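Local coordinates for erythrocyte membrane protein 1 (PDB 2XU0), which probably binds host-cell surface receptors in red-cell rosetting, through the N-terminal adhesion region of PfEMP1 (NTS-DBL1) contained in this chain, at residues I138-L146 / N160-E168; W257-K266 / H297-Y308. The protein carries 10 engineered substitutions. All coordinates share one frame; numbering follows the deposited sequence.

Contact 1: I138-L146 / N160-E168; sequences ICDQNLEFL and NVLVTAKYE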
loop_
_atom_site.group_PDB
_atom_site.type_symbol
_atom_site.label_atom_id
_atom_site.label_comp_id
_atom_site.label_asym_id
_atom_site.label_seq_id
_atom_site.Cartn_x
_atom_site.Cartn_y
_atom_site.Cartn_z
ATOM N N ILE A 138 11.630 0.951 2.620
ATOM C CA ILE A 138 11.494 2.403 2.766
ATOM C C ILE A 138 12.850 3.087 3.065
ATOM O O ILE A 138 13.677 2.532 3.807
ATOM C CB ILE A 138 10.371 2.760 3.801
ATOM C CG1 ILE A 138 9.447 3.856 3.261
ATOM C CG2 ILE A 138 10.924 3.106 5.217
ATOM C CD1 ILE A 138 8.146 4.091 4.060
ATOM N N CYS A 139 13.063 4.283 2.493
ATOM C CA CYS A 139 14.311 5.039 2.679
ATOM C C CYS A 139 14.349 5.808 3.992
ATOM O O CYS A 139 14.233 7.034 3.985
ATOM C CB CYS A 139 14.583 5.945 1.481
ATOM S SG CYS A 139 14.732 5.067 -0.094
ATOM N N ASP A 140 14.566 5.090 5.119
ATOM C CA ASP A 140 14.570 5.620 6.489
ATOM C C ASP A 140 15.956 5.593 7.178
ATOM O O ASP A 140 16.072 5.947 8.356
ATOM C CB ASP A 140 13.564 4.778 7.342
ATOM C CG ASP A 140 13.991 3.327 7.615
ATOM O OD1 ASP A 140 14.919 2.824 6.921
ATOM O OD2 ASP A 140 13.361 2.676 8.466
ATOM N N GLN A 141 16.989 5.157 6.451
ATOM C CA GLN A 141 18.352 4.994 6.963
ATOM C C GLN A 141 18.970 6.143 7.758
ATOM O O GLN A 141 19.591 5.892 8.794
ATOM C CB GLN A 141 19.264 4.416 5.892
ATOM C CG GLN A 141 20.314 3.466 6.449
ATOM C CD GLN A 141 21.695 4.065 6.475
ATOM O OE1 GLN A 141 22.470 3.817 7.398
ATOM N NE2 GLN A 141 22.049 4.823 5.438
ATOM N N ASN A 142 18.707 7.400 7.356
ATOM C CA ASN A 142 19.206 8.597 8.040
ATOM C C ASN A 142 18.614 8.771 9.420
ATOM O O ASN A 142 19.261 9.373 10.298
ATOM C CB ASN A 142 18.932 9.843 7.184
ATOM C CG ASN A 142 17.474 10.121 6.935
ATOM O OD1 ASN A 142 16.727 9.297 6.374
ATOM N ND2 ASN A 142 17.041 11.288 7.360
ATOM N N LEU A 143 17.380 8.237 9.632
ATOM C CA LEU A 143 16.704 8.298 10.926
ATOM C C LEU A 143 17.323 7.321 11.940
ATOM O O LEU A 143 16.966 7.387 13.110
ATOM C CB LEU A 143 15.170 8.116 10.810
ATOM C CG LEU A 143 14.383 9.049 9.846
ATOM C CD1 LEU A 143 12.882 8.858 10.019
ATOM C CD2 LEU A 143 14.731 10.527 10.074
ATOM N N GLU A 144 18.288 6.466 11.511
ATOM C CA GLU A 144 19.020 5.542 12.415
ATOM C C GLU A 144 20.199 6.269 13.103
ATOM O O GLU A 144 20.946 5.654 13.862
ATOM C CB GLU A 144 19.557 4.321 11.653
ATOM C CG GLU A 144 18.508 3.448 10.982
ATOM C CD GLU A 144 19.057 2.179 10.366
ATOM O OE1 GLU A 144 20.022 1.615 10.931
ATOM O OE2 GLU A 144 18.532 1.753 9.312
ATOM N N PHE A 145 20.332 7.591 12.855
ATOM C CA PHE A 145 21.405 8.465 13.330
ATOM C C PHE A 145 20.850 9.743 13.944
ATOM O O PHE A 145 21.303 10.852 13.638
ATOM C CB PHE A 145 22.367 8.768 12.150
ATOM C CG PHE A 145 22.943 7.509 11.545
ATOM C CD1 PHE A 145 24.054 6.890 12.111
ATOM C CD2 PHE A 145 22.353 6.918 10.436
ATOM C CE1 PHE A 145 24.561 5.703 11.575
ATOM C CE2 PHE A 145 22.847 5.725 9.915
ATOM C CZ PHE A 145 23.963 5.138 10.473
ATOM N N LEU A 146 19.863 9.574 14.828
ATOM C CA LEU A 146 19.186 10.657 15.521
ATOM C C LEU A 146 19.693 10.780 16.956
ATOM O O LEU A 146 19.540 11.841 17.563
ATOM C CB LEU A 146 17.669 10.397 15.493
ATOM C CG LEU A 146 16.765 11.141 14.471
ATOM C CD1 LEU A 146 17.494 11.526 13.180
ATOM C CD2 LEU A 146 15.527 10.316 14.154
ATOM N N ASN A 160 15.904 16.265 9.262
ATOM C CA ASN A 160 16.088 14.830 8.987
ATOM C C ASN A 160 14.908 14.180 8.262
ATOM O O ASN A 160 15.113 13.469 7.278
ATOM C CB ASN A 160 16.399 14.072 10.283
ATOM C CG ASN A 160 17.746 14.443 10.847
ATOM O OD1 ASN A 160 17.867 15.305 11.722
ATOM N ND2 ASN A 160 18.789 13.835 10.320
ATOM N N VAL A 161 13.673 14.463 8.727
ATOM C CA VAL A 161 12.438 13.929 8.141
ATOM C C VAL A 161 12.220 14.428 6.715
ATOM O O VAL A 161 11.797 13.659 5.854
ATOM C CB VAL A 161 11.203 14.108 9.085
ATOM C CG1 VAL A 161 9.920 13.562 8.430
ATOM C CG2 VAL A 161 11.445 13.410 10.431
ATOM N N LEU A 162 12.563 15.699 6.442
ATOM C CA LEU A 162 12.449 16.250 5.077
ATOM C C LEU A 162 13.424 15.542 4.156
ATOM O O LEU A 162 13.064 15.209 3.030
ATOM C CB LEU A 162 12.681 17.769 5.030
ATOM C CG LEU A 162 11.666 18.695 5.715
ATOM C CD1 LEU A 162 11.949 20.126 5.340
ATOM C CD2 LEU A 162 10.232 18.377 5.341
ATOM N N VAL A 163 14.634 15.223 4.671
ATOM C CA VAL A 163 15.669 14.477 3.918
ATOM C C VAL A 163 15.117 13.078 3.582
ATOM O O VAL A 163 15.250 12.632 2.440
ATOM C CB VAL A 163 17.029 14.434 4.704
ATOM C CG1 VAL A 163 18.060 13.506 4.028
ATOM C CG2 VAL A 163 17.610 15.848 4.887
ATOM N N THR A 164 14.428 12.411 4.563
ATOM C CA THR A 164 13.827 11.081 4.333
ATOM C C THR A 164 12.768 11.186 3.208
ATOM O O THR A 164 12.789 10.408 2.247
ATOM C CB THR A 164 13.181 10.576 5.661
ATOM O OG1 THR A 164 14.160 10.458 6.690
ATOM C CG2 THR A 164 12.435 9.277 5.501
ATOM N N ALA A 165 11.858 12.167 3.338
ATOM C CA ALA A 165 10.776 12.410 2.375
ATOM C C ALA A 165 11.292 12.650 0.964
ATOM O O ALA A 165 10.868 11.959 0.030
ATOM C CB ALA A 165 9.902 13.569 2.857
ATOM N N LYS A 166 12.265 13.579 0.808
ATOM C CA LYS A 166 12.881 13.860 -0.495
ATOM C C LYS A 166 13.368 12.567 -1.174
ATOM O O LYS A 166 12.951 12.248 -2.305
ATOM C CB LYS A 166 14.043 14.864 -0.325
ATOM C CG LYS A 166 14.902 15.054 -1.593
ATOM C CD LYS A 166 16.281 15.642 -1.270
ATOM C CE LYS A 166 17.202 15.780 -2.469
ATOM N NZ LYS A 166 17.708 14.470 -2.969
ATOM N N TYR A 167 14.184 11.783 -0.445
ATOM C CA TYR A 167 14.738 10.548 -1.002
ATOM C C TYR A 167 13.753 9.473 -1.251
ATOM O O TYR A 167 13.763 8.899 -2.347
ATOM C CB TYR A 167 15.937 10.062 -0.188
ATOM C CG TYR A 167 17.186 10.862 -0.496
ATOM C CD1 TYR A 167 17.517 11.987 0.252
ATOM C CD2 TYR A 167 17.987 10.548 -1.593
ATOM C CE1 TYR A 167 18.673 12.718 -0.013
ATOM C CE2 TYR A 167 19.134 11.291 -1.887
ATOM C CZ TYR A 167 19.481 12.366 -1.083
ATOM O OH TYR A 167 20.609 13.099 -1.357
ATOM N N GLU A 168 12.827 9.243 -0.287
ATOM C CA GLU A 168 11.760 8.237 -0.463
ATOM C C GLU A 168 10.927 8.556 -1.723
ATOM O O GLU A 168 10.674 7.666 -2.543
ATOM C CB GLU A 168 10.857 8.173 0.813
ATOM C CG GLU A 168 9.685 7.197 0.701
ATOM C CD GLU A 168 10.000 5.746 0.376
ATOM O OE1 GLU A 168 11.122 5.285 0.696
ATOM O OE2 GLU A 168 9.090 5.047 -0.128
#
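The side-chain amide of N142 meets helix 154-175 edge-on: its ND2 lies 2.9 Å from the carbonyl O of N160, which sits close to the amide plane. A second flat group, the amide of N160, is met from above instead, since CD1 of L146 lies over one of its faces, 3.7 Å from CG. The N142 bond is bent, with an N-H...O angle of 131°, and ND2 stands well above the carbonyl plane of N160, whose O already takes the helical N-H of T164. N142 OD1 lies 2.8 Å from T164 OG1 in what is probably a hydrogen bond, although the hydroxyl proton has another acceptor within range. L143 lies alongside this polar cluster, its CD2 3.4 Å from T164 OG1 and also against CB of N160.

Within the Duffy-binding-like domain this is a loop pinned along a helix, and its start is fixed covalently as well: C139, at the centre of an inverse gamma turn, forms a disulfide with C97. A short 3-10 segment beginning at Q141 then brings N142 and L143 up to the helix.

At the turn itself, CG2 of T164 presses to 3.2 Å from the carbonyl O of C139. One helical turn further on, E168 sends its chain out anti to its backbone N and then folds it at chi2 (57°), which swings the carboxylate back to the loop. OE1 accepts the N-H of C139 at 2.8 Å, almost straight at 173° and nearly in line with the C-O bond, while CG1 of I138 crosses beside the same oxygen at 3.4 Å. R104 forms a salt bridge with OE1 and S195 bonds OE2, leaving both oxygens of this buried carboxylate satisfied.

Contact 2: W257-K266 / H297-Y308; sequences WTINREQIWK and HNEGAPPTYLDY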
loop_
_atom_site.group_PDB
_atom_site.type_symbol
_atom_site.label_atom_id
_atom_site.label_comp_id
_atom_site.label_asym_id
_atom_site.label_seq_id
_atom_site.Cartn_x
_atom_site.Cartn_y
_atom_site.Cartn_z
ATOM N N TRP A 257 3.656 15.577 14.222
ATOM C CA TRP A 257 3.338 15.132 12.870
ATOM C C TRP A 257 2.319 16.058 12.228
ATOM O O TRP A 257 2.549 16.587 11.143
ATOM C CB TRP A 257 2.838 13.672 12.842
ATOM C CG TRP A 257 2.455 13.242 11.448
ATOM C CD1 TRP A 257 1.196 13.209 10.923
ATOM C CD2 TRP A 257 3.354 13.066 10.342
ATOM N NE1 TRP A 257 1.247 12.881 9.584
ATOM C CE2 TRP A 257 2.562 12.856 9.185
ATOM C CE3 TRP A 257 4.758 13.036 10.220
ATOM C CZ2 TRP A 257 3.121 12.539 7.948
ATOM C CZ3 TRP A 257 5.316 12.726 8.989
ATOM C CH2 TRP A 257 4.503 12.500 7.864
ATOM N N THR A 258 1.188 16.233 12.902
ATOM C CA THR A 258 0.090 17.075 12.458
ATOM C C THR A 258 0.550 18.473 12.090
ATOM O O THR A 258 0.118 18.993 11.062
ATOM C CB THR A 258 -1.006 17.062 13.516
ATOM O OG1 THR A 258 -1.431 15.703 13.663
ATOM C CG2 THR A 258 -2.203 17.929 13.131
ATOM N N ILE A 259 1.448 19.052 12.906
ATOM C CA ILE A 259 1.961 20.396 12.707
ATOM C C ILE A 259 2.893 20.504 11.507
ATOM O O ILE A 259 2.796 21.471 10.748
ATOM C CB ILE A 259 2.554 20.969 14.027
ATOM C CG1 ILE A 259 1.416 21.355 15.011
ATOM C CG2 ILE A 259 3.468 22.185 13.766
ATOM C CD1 ILE A 259 1.806 21.204 16.525
ATOM N N ASN A 260 3.750 19.497 11.296
ATOM C CA ASN A 260 4.730 19.549 10.221
ATOM C C ASN A 260 4.389 18.769 8.981
ATOM O O ASN A 260 5.175 18.798 8.037
ATOM C CB ASN A 260 6.106 19.133 10.763
ATOM C CG ASN A 260 6.624 20.080 11.816
ATOM O OD1 ASN A 260 7.145 21.148 11.511
ATOM N ND2 ASN A 260 6.389 19.762 13.069
ATOM N N ARG A 261 3.248 18.056 8.961
ATOM C CA ARG A 261 2.879 17.192 7.825
ATOM C C ARG A 261 2.864 17.878 6.468
ATOM O O ARG A 261 3.204 17.256 5.475
ATOM C CB ARG A 261 1.576 16.406 8.089
ATOM C CG ARG A 261 0.311 17.271 8.114
ATOM C CD ARG A 261 -0.914 16.491 8.557
ATOM N NE ARG A 261 -1.364 15.518 7.556
ATOM C CZ ARG A 261 -2.223 15.777 6.581
ATOM N NH1 ARG A 261 -2.722 17.000 6.433
ATOM N NH2 ARG A 261 -2.596 14.819 5.751
ATOM N N GLU A 262 2.491 19.170 6.433
ATOM C CA GLU A 262 2.416 19.941 5.201
ATOM C C GLU A 262 3.771 20.093 4.520
ATOM O O GLU A 262 3.849 19.824 3.333
ATOM C CB GLU A 262 1.757 21.295 5.458
ATOM C CG GLU A 262 1.594 22.093 4.182
ATOM C CD GLU A 262 1.076 23.496 4.410
ATOM O OE1 GLU A 262 1.754 24.455 3.977
ATOM O OE2 GLU A 262 -0.014 23.636 5.010
ATOM N N GLN A 263 4.819 20.513 5.256
ATOM C CA GLN A 263 6.207 20.653 4.751
ATOM C C GLN A 263 6.759 19.281 4.377
ATOM O O GLN A 263 7.409 19.131 3.330
ATOM C CB GLN A 263 7.143 21.234 5.822
ATOM C CG GLN A 263 6.666 22.475 6.531
ATOM C CD GLN A 263 7.685 22.909 7.547
ATOM O OE1 GLN A 263 8.793 23.339 7.199
ATOM N NE2 GLN A 263 7.334 22.786 8.826
ATOM N N ILE A 264 6.472 18.260 5.212
ATOM C CA ILE A 264 6.890 16.882 4.931
ATOM C C ILE A 264 6.327 16.429 3.558
ATOM O O ILE A 264 7.080 15.894 2.735
ATOM C CB ILE A 264 6.563 15.920 6.117
ATOM C CG1 ILE A 264 7.482 16.255 7.339
ATOM C CG2 ILE A 264 6.742 14.415 5.693
ATOM C CD1 ILE A 264 6.860 16.035 8.816
ATOM N N TRP A 265 5.029 16.709 3.288
ATOM C CA TRP A 265 4.399 16.356 1.996
ATOM C C TRP A 265 5.103 17.095 0.854
ATOM O O TRP A 265 5.243 16.527 -0.229
ATOM C CB TRP A 265 2.905 16.713 1.983
ATOM C CG TRP A 265 2.226 16.374 0.665
ATOM C CD1 TRP A 265 1.878 17.243 -0.325
ATOM C CD2 TRP A 265 1.918 15.063 0.173
ATOM N NE1 TRP A 265 1.411 16.555 -1.418
ATOM C CE2 TRP A 265 1.367 15.218 -1.114
ATOM C CE3 TRP A 265 2.027 13.765 0.713
ATOM C CZ2 TRP A 265 0.955 14.128 -1.882
ATOM C CZ3 TRP A 265 1.624 12.687 -0.051
ATOM C CH2 TRP A 265 1.057 12.870 -1.312
ATOM N N LYS A 266 5.472 18.394 1.089
ATOM C CA LYS A 266 6.175 19.243 0.110
ATOM C C LYS A 266 7.522 18.596 -0.223
ATOM O O LYS A 266 7.792 18.356 -1.382
ATOM C CB LYS A 266 6.337 20.683 0.651
ATOM C CG LYS A 266 6.778 21.677 -0.411
ATOM C CD LYS A 266 6.755 23.120 0.072
ATOM C CE LYS A 266 7.290 24.034 -1.013
ATOM N NZ LYS A 266 7.427 25.443 -0.550
ATOM N N HIS A 297 2.465 19.459 -4.628
ATOM C CA HIS A 297 3.734 19.975 -4.096
ATOM C C HIS A 297 3.687 21.482 -3.830
ATOM O O HIS A 297 4.266 21.963 -2.845
ATOM C CB HIS A 297 4.884 19.656 -5.089
ATOM C CG HIS A 297 6.223 20.224 -4.714
ATOM N ND1 HIS A 297 6.953 19.716 -3.659
ATOM C CD2 HIS A 297 6.893 21.279 -5.241
ATOM C CE1 HIS A 297 8.050 20.462 -3.588
ATOM N NE2 HIS A 297 8.056 21.410 -4.527
ATOM N N ASN A 298 3.018 22.231 -4.704
ATOM C CA ASN A 298 3.007 23.703 -4.580
ATOM C C ASN A 298 1.776 24.276 -3.904
ATOM O O ASN A 298 1.656 25.493 -3.873
ATOM C CB ASN A 298 3.159 24.346 -5.992
ATOM C CG ASN A 298 4.300 23.829 -6.841
ATOM O OD1 ASN A 298 4.095 23.115 -7.837
ATOM N ND2 ASN A 298 5.521 24.192 -6.475
ATOM N N GLU A 299 0.885 23.425 -3.344
ATOM C CA GLU A 299 -0.436 23.801 -2.836
ATOM C C GLU A 299 -0.729 23.896 -1.341
ATOM O O GLU A 299 -1.875 24.162 -0.969
ATOM C CB GLU A 299 -1.512 22.947 -3.521
ATOM C CG GLU A 299 -1.710 23.264 -4.995
ATOM C CD GLU A 299 -2.227 22.091 -5.798
ATOM O OE1 GLU A 299 -3.412 21.720 -5.627
ATOM O OE2 GLU A 299 -1.430 21.511 -6.569
ATOM N N GLY A 300 0.270 23.708 -0.496
ATOM C CA GLY A 300 0.033 23.774 0.939
ATOM C C GLY A 300 -0.521 22.456 1.449
ATOM O O GLY A 300 0.151 21.426 1.310
ATOM N N ALA A 301 -1.761 22.474 2.023
ATOM C CA ALA A 301 -2.424 21.309 2.623
ATOM C C ALA A 301 -2.362 20.049 1.772
ATOM O O ALA A 301 -2.817 20.061 0.634
ATOM C CB ALA A 301 -3.874 21.632 2.976
ATOM N N PRO A 302 -1.804 18.938 2.303
ATOM C CA PRO A 302 -1.717 17.707 1.497
ATOM C C PRO A 302 -3.064 17.272 0.915
ATOM O O PRO A 302 -4.106 17.467 1.547
ATOM C CB PRO A 302 -1.148 16.685 2.485
ATOM C CG PRO A 302 -0.382 17.492 3.455
ATOM C CD PRO A 302 -1.132 18.782 3.608
ATOM N N PRO A 303 -3.112 16.666 -0.278
ATOM C CA PRO A 303 -4.426 16.242 -0.803
ATOM C C PRO A 303 -4.878 14.913 -0.192
ATOM O O PRO A 303 -5.956 14.435 -0.509
ATOM C CB PRO A 303 -4.183 16.127 -2.313
ATOM C CG PRO A 303 -2.720 15.808 -2.426
ATOM C CD PRO A 303 -2.014 16.258 -1.177
ATOM N N THR A 304 -4.019 14.304 0.643
ATOM C CA THR A 304 -4.278 13.003 1.245
ATOM C C THR A 304 -4.473 13.099 2.747
ATOM O O THR A 304 -3.903 13.970 3.427
ATOM C CB THR A 304 -3.169 11.944 0.853
ATOM O OG1 THR A 304 -3.504 10.685 1.439
ATOM C CG2 THR A 304 -1.775 12.311 1.361
ATOM N N TYR A 305 -5.215 12.116 3.258
ATOM C CA TYR A 305 -5.488 11.905 4.678
ATOM C C TYR A 305 -5.198 10.444 5.050
ATOM O O TYR A 305 -5.676 9.969 6.068
ATOM C CB TYR A 305 -6.918 12.320 5.012
ATOM C CG TYR A 305 -7.179 13.772 4.651
ATOM C CD1 TYR A 305 -6.852 14.806 5.535
ATOM C CD2 TYR A 305 -7.693 14.118 3.403
ATOM C CE1 TYR A 305 -7.099 16.145 5.203
ATOM C CE2 TYR A 305 -7.923 15.452 3.059
ATOM C CZ TYR A 305 -7.679 16.453 3.981
ATOM O OH TYR A 305 -7.934 17.752 3.613
ATOM N N LEU A 306 -4.357 9.749 4.256
ATOM C CA LEU A 306 -3.990 8.357 4.535
ATOM C C LEU A 306 -3.201 8.258 5.823
ATOM O O LEU A 306 -3.324 7.261 6.531
ATOM C CB LEU A 306 -3.238 7.702 3.376
ATOM C CG LEU A 306 -4.048 7.282 2.134
ATOM C CD1 LEU A 306 -3.135 6.580 1.126
ATOM C CD2 LEU A 306 -5.193 6.344 2.478
ATOM N N ASP A 307 -2.465 9.332 6.190
ATOM C CA ASP A 307 -1.726 9.363 7.454
ATOM C C ASP A 307 -2.677 9.362 8.691
ATOM O O ASP A 307 -2.217 9.348 9.834
ATOM C CB ASP A 307 -0.710 10.521 7.471
ATOM C CG ASP A 307 -1.251 11.915 7.160
ATOM O OD1 ASP A 307 -2.168 12.029 6.304
ATOM O OD2 ASP A 307 -0.686 12.901 7.690
ATOM N N TYR A 308 -4.002 9.357 8.453
ATOM C CA TYR A 308 -5.004 9.262 9.530
ATOM C C TYR A 308 -5.816 7.974 9.396
ATOM O O TYR A 308 -6.856 7.813 10.035
ATOM C CB TYR A 308 -5.869 10.540 9.632
ATOM C CG TYR A 308 -5.016 11.702 10.075
ATOM C CD1 TYR A 308 -4.731 11.903 11.422
ATOM C CD2 TYR A 308 -4.317 12.469 9.144
ATOM C CE1 TYR A 308 -3.832 12.882 11.833
ATOM C CE2 TYR A 308 -3.376 13.413 9.544
ATOM C CZ TYR A 308 -3.149 13.628 10.891
ATOM O OH TYR A 308 -2.291 14.609 11.308
HETATM O O HOH W 1 -4.359 17.741 4.265
HETATM O O HOH W 2 2.614 20.339 0.977
#
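H297 starts the crossing by bringing its ring edge to the helix, with ND1 2.8 Å from the carbonyl O of K266; that bond is weak, and the hydroxyl of T269 is the stronger partner of ND1. At G300 the chain adopts backbone angles that suit glycine, its carbonyl O sitting 3.3 Å from CG of the extended E262 side chain, and a water joins this O to the carbonyl O of E262.

P302 is wedged between two flat groups. Its CG lies over one face of the R261 guanidinium, while CB makes a CH-pi contact with the five-membered ring of W265, 4.1 Å from the centroid. P303 crosses the indole at about a right angle, its CD 3.4 Å from W265 NE1, whose N-H bonds to C295. T304 adds an off-centre CH-pi contact from CG2 to the six-membered ring and offers its carbonyl O to R261 NH2. Its OG1 closes an ST turn with the N-H of L306 and also bonds E27 of helix 22-39, in the N-terminal segment, tying this Duffy-binding-like loop to it.

D307 then receives R261 side-on: NE reaches OD2 at 2.7 Å and NH2 reaches OD1 at 2.9 Å, both on syn lone pairs, with the two planar groups only 14° from coplanar. The anti lone pair of OD2 takes the indole N-H of W257 at 2.7 Å. Y308 turns an edge of its ring to the guanidinium face away from P302, and its OH donates to T258 OG1 at 2.7 Å.

With a water bridging NH1 to the carbonyl O of P302, the guanidinium is bonded at NE and both terminal nitrogens, which fixes its plane and rotation; the buried R261-D307 pair is thus probably held fully ionised, each charge stabilising the other.

In the fold
Contact 1 and contact 2 lie in the same Duffy-binding-like region, their centres about 16 Å apart, and each lays an irregular stretch of chain against a helix. The two helices, 154-175 and 249-268, pack directly on each other, V161 and L162 meeting I264, so the loops attach to different sides of a shared helical core. Contact 1 is buried and comparatively spare: a few polar bonds, a buried carboxylate also salt-bridged to R104, a disulfide and small apolar contacts. Contact 2 buries more surface and is mixed, with a more exposed, water-bridged end around E262 and G300 and a buried end ruled by the R261-D307 salt bridge, indoles and prolines, next to the N-terminal segment.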